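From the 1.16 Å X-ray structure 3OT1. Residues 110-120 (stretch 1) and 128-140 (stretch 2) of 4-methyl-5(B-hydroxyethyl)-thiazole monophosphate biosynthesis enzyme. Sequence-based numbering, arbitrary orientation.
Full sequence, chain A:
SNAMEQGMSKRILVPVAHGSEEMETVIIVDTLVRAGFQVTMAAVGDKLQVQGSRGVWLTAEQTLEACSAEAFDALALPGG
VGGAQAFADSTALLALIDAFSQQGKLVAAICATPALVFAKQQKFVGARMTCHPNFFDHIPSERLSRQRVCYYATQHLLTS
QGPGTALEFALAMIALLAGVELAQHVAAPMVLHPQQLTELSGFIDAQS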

# COMPACT_ATOMS: atom_id res chain seq x y z
N ILE A 110 -9.33 2.97 -9.72
CA ILE A 110 -9.46 1.74 -8.97
C ILE A 110 -10.60 1.83 -7.97
O ILE A 110 -10.96 2.91 -7.50
CB ILE A 110 -8.10 1.38 -8.31
CG1 ILE A 110 -8.07 -0.01 -7.67
CG2 ILE A 110 -7.65 2.47 -7.34
CD1 ILE A 110 -6.67 -0.50 -7.38
N CYS A 111 -11.08 0.65 -7.58
CA CYS A 111 -11.97 0.49 -6.45
C CYS A 111 -13.33 1.18 -6.66
O CYS A 111 -14.00 0.89 -7.64
CB CYS A 111 -11.17 0.99 -5.22
SG CYS A 111 -11.86 0.91 -3.60
N ALA A 112 -13.75 2.05 -5.76
CA ALA A 112 -15.06 2.68 -5.88
C ALA A 112 -15.14 3.68 -7.03
O ALA A 112 -16.23 4.04 -7.47
CB ALA A 112 -15.46 3.38 -4.56
N THR A 113 -14.01 4.21 -7.47
CA THR A 113 -14.02 5.35 -8.36
C THR A 113 -14.69 5.10 -9.71
O THR A 113 -15.45 5.95 -10.15
CB THR A 113 -12.60 5.93 -8.45
OG1 THR A 113 -12.30 6.47 -7.16
CG2 THR A 113 -12.50 6.99 -9.50
N PRO A 114 -14.44 3.97 -10.38
CA PRO A 114 -15.14 3.79 -11.68
C PRO A 114 -16.66 3.78 -11.50
O PRO A 114 -17.37 4.22 -12.41
CB PRO A 114 -14.60 2.45 -12.19
CG PRO A 114 -13.21 2.35 -11.56
CD PRO A 114 -13.43 2.93 -10.17
N ALA A 115 -17.16 3.27 -10.38
CA ALA A 115 -18.60 3.24 -10.09
C ALA A 115 -19.13 4.61 -9.68
O ALA A 115 -20.09 5.13 -10.28
CB ALA A 115 -18.89 2.20 -9.03
N LEU A 116 -18.54 5.20 -8.64
CA LEU A 116 -19.08 6.41 -8.04
C LEU A 116 -18.71 7.69 -8.77
O LEU A 116 -19.39 8.71 -8.58
CB LEU A 116 -18.69 6.51 -6.57
CG LEU A 116 -19.21 5.38 -5.68
CD1 LEU A 116 -18.83 5.65 -4.22
CD2 LEU A 116 -20.72 5.19 -5.83
N VAL A 117 -17.68 7.63 -9.63
CA VAL A 117 -17.30 8.77 -10.45
C VAL A 117 -17.71 8.54 -11.91
O VAL A 117 -18.55 9.27 -12.44
CB VAL A 117 -15.82 9.14 -10.33
CG1 VAL A 117 -15.55 10.39 -11.18
CG2 VAL A 117 -15.44 9.34 -8.86
N PHE A 118 -17.15 7.53 -12.57
CA PHE A 118 -17.38 7.42 -14.02
C PHE A 118 -18.84 7.09 -14.35
O PHE A 118 -19.47 7.78 -15.17
CB PHE A 118 -16.49 6.37 -14.67
CG PHE A 118 -15.00 6.58 -14.51
CD1 PHE A 118 -14.43 7.81 -14.19
CD2 PHE A 118 -14.15 5.49 -14.72
CE1 PHE A 118 -13.05 7.93 -14.07
CE2 PHE A 118 -12.80 5.63 -14.61
CZ PHE A 118 -12.24 6.82 -14.29
N ALA A 119 -19.37 6.05 -13.73
CA ALA A 119 -20.73 5.62 -14.02
C ALA A 119 -21.72 6.72 -13.62
O ALA A 119 -22.63 7.02 -14.40
CB ALA A 119 -21.03 4.29 -13.39
N LYS A 120 -21.51 7.39 -12.49
CA LYS A 120 -22.43 8.43 -12.01
C LYS A 120 -22.37 9.77 -12.74
O LYS A 120 -23.36 10.49 -12.81
CB LYS A 120 -22.24 8.66 -10.49
CG LYS A 120 -22.67 7.49 -9.63
CD LYS A 120 -24.12 7.12 -9.85
N ARG A 128 -15.59 -0.62 -21.48
CA ARG A 128 -15.49 -1.75 -20.57
C ARG A 128 -14.69 -1.30 -19.36
O ARG A 128 -13.66 -0.63 -19.50
CB ARG A 128 -14.79 -2.94 -21.23
CG ARG A 128 -15.55 -3.53 -22.39
CD ARG A 128 -15.11 -4.92 -22.73
NE ARG A 128 -15.16 -5.83 -21.57
CZ ARG A 128 -16.25 -6.40 -21.07
NH1 ARG A 128 -16.13 -7.22 -20.02
NH2 ARG A 128 -17.46 -6.20 -21.60
N MSE A 129 -15.15 -1.69 -18.17
CA MSE A 129 -14.46 -1.35 -16.94
C MSE A 129 -14.81 -2.31 -15.84
O MSE A 129 -15.88 -2.92 -15.84
CB MSE A 129 -14.75 0.08 -16.50
CG MSE A 129 -16.21 0.36 -16.19
SE MSE A 129 -16.57 2.21 -15.76
CE MSE A 129 -16.36 2.99 -17.49
N THR A 130 -13.90 -2.38 -14.88
CA THR A 130 -14.15 -3.05 -13.62
C THR A 130 -14.15 -2.01 -12.50
O THR A 130 -13.94 -0.81 -12.72
CB THR A 130 -13.14 -4.19 -13.34
OG1 THR A 130 -13.65 -5.04 -12.32
CG2 THR A 130 -11.77 -3.71 -12.94
N CYS A 131 -14.45 -2.48 -11.29
CA CYS A 131 -14.48 -1.64 -10.09
C CYS A 131 -14.50 -2.57 -8.90
O CYS A 131 -14.42 -3.78 -9.05
CB CYS A 131 -15.71 -0.72 -10.09
SG CYS A 131 -17.31 -1.51 -10.05
N HIS A 132 -14.64 -2.00 -7.71
CA HIS A 132 -14.75 -2.86 -6.53
C HIS A 132 -15.98 -3.75 -6.64
O HIS A 132 -17.03 -3.27 -7.04
CB HIS A 132 -14.85 -2.00 -5.29
CG HIS A 132 -14.66 -2.77 -4.04
ND1 HIS A 132 -15.64 -3.56 -3.49
CD2 HIS A 132 -13.56 -2.91 -3.27
CE1 HIS A 132 -15.14 -4.15 -2.42
NE2 HIS A 132 -13.89 -3.76 -2.25
N PRO A 133 -15.87 -5.04 -6.29
CA PRO A 133 -17.01 -5.94 -6.41
C PRO A 133 -18.26 -5.46 -5.70
O PRO A 133 -19.36 -5.76 -6.15
CB PRO A 133 -16.48 -7.23 -5.80
CG PRO A 133 -15.05 -7.22 -6.11
CD PRO A 133 -14.64 -5.78 -5.94
N ASN A 134 -18.10 -4.72 -4.60
CA ASN A 134 -19.28 -4.26 -3.87
C ASN A 134 -20.02 -3.16 -4.63
O ASN A 134 -21.12 -2.77 -4.22
CB ASN A 134 -18.93 -3.87 -2.41
CG ASN A 134 -18.61 -5.08 -1.54
OD1 ASN A 134 -18.94 -6.23 -1.86
ND2 ASN A 134 -17.90 -4.83 -0.45
N PHE A 135 -19.46 -2.72 -5.77
CA PHE A 135 -20.06 -1.72 -6.64
C PHE A 135 -20.28 -2.20 -8.08
O PHE A 135 -20.64 -1.40 -8.95
CB PHE A 135 -19.23 -0.41 -6.61
CG PHE A 135 -19.30 0.29 -5.29
CD1 PHE A 135 -20.35 1.11 -4.99
CD2 PHE A 135 -18.33 0.07 -4.32
CE1 PHE A 135 -20.44 1.74 -3.76
CE2 PHE A 135 -18.41 0.70 -3.08
CZ PHE A 135 -19.46 1.53 -2.80
N PHE A 136 -20.12 -3.50 -8.34
CA PHE A 136 -20.32 -4.02 -9.70
C PHE A 136 -21.68 -3.64 -10.27
O PHE A 136 -21.82 -3.44 -11.47
CB PHE A 136 -20.23 -5.55 -9.70
CG PHE A 136 -18.83 -6.14 -9.67
CD1 PHE A 136 -17.68 -5.44 -10.00
CD2 PHE A 136 -18.72 -7.50 -9.40
CE1 PHE A 136 -16.45 -6.10 -9.98
CE2 PHE A 136 -17.50 -8.13 -9.39
CZ PHE A 136 -16.38 -7.45 -9.70
N ASP A 137 -22.67 -3.55 -9.39
CA ASP A 137 -24.03 -3.26 -9.83
C ASP A 137 -24.22 -1.84 -10.40
O ASP A 137 -25.26 -1.54 -10.98
CB ASP A 137 -25.05 -3.58 -8.73
CG ASP A 137 -24.95 -2.67 -7.50
OD1 ASP A 137 -25.93 -2.69 -6.72
OD2 ASP A 137 -23.95 -1.94 -7.30
N HIS A 138 -23.21 -0.98 -10.24
CA HIS A 138 -23.24 0.36 -10.81
C HIS A 138 -22.82 0.41 -12.28
O HIS A 138 -23.01 1.42 -12.94
CB HIS A 138 -22.29 1.26 -10.04
CG HIS A 138 -22.79 1.70 -8.70
ND1 HIS A 138 -23.26 0.82 -7.75
CD2 HIS A 138 -22.86 2.93 -8.15
CE1 HIS A 138 -23.63 1.50 -6.67
NE2 HIS A 138 -23.40 2.78 -6.89
N ILE A 139 -22.21 -0.65 -12.78
CA ILE A 139 -21.67 -0.66 -14.13
C ILE A 139 -22.67 -1.37 -15.05
O ILE A 139 -23.19 -2.43 -14.68
CB ILE A 139 -20.32 -1.41 -14.14
CG1 ILE A 139 -19.35 -0.91 -13.05
CG2 ILE A 139 -19.69 -1.35 -15.52
CD1 ILE A 139 -19.10 0.57 -13.05
N PRO A 140 -22.93 -0.83 -16.26
CA PRO A 140 -23.83 -1.57 -17.17
C PRO A 140 -23.35 -3.00 -17.35
O PRO A 140 -22.16 -3.23 -17.58
CB PRO A 140 -23.74 -0.77 -18.48
CG PRO A 140 -23.39 0.61 -18.03
CD PRO A 140 -22.44 0.41 -16.87

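Two segments of a chain are often joined by very little polar pairing and a good deal of fitted apolar surface, and this contact illustrates the principle well. Its one hydrogen bond across the stretches comes at the start. Cys111, held at positive phi (65°) within a type II' turn from Ile110 to Thr113, presents its carbonyl to the second stretch, and His132 N donates to Cys111 O at 3.0 Å with an angle of 158°. The CA-to-CB bond of Cys111 points away from the second stretch, yet its SG still lies 4.2 Å from CD2 of His132, an oblique approach to the imidazole. That ring is fixed on its own side as well, since Asn134 N donates to His132 ND1 at 2.9 Å.

Further along the stretch, packing replaces polar pairing. Ala112 CB reaches Phe135 CE2 at 4.3 Å. Pro114 points toward the partner, its CB 3.4 Å from Thr130 O and 4.1 Å from the SE of selenomethionine Met129. Ala115 is closely surrounded: its small CB sits 3.6 Å from Phe135 CB and 3.7 Å from His138 CB, with Cys131 SG at 4.2 Å. The methyl of Ala115 thus lies against the CB atoms of two residues in the stretch 133-138 that forms the 3-10 segment.

Leu116 shows how a sideways CA-to-CB bond can still serve a contact. Its end comes nearer, placing Leu116 CD2 4.0 Å from Phe135 CE1 and 3.8 Å from His138 NE2; the latter ring is tethered by His138 ND1 donating to Asp137 OD2 at 2.9 Å. Val117 takes no part. Phe118 meets Met129 through its ring edge, CD2 to SE at 4.2 Å, and Ala119 closes the series, its CB 3.5 Å from His138 O and 4.2 Å from Ile139 CD1.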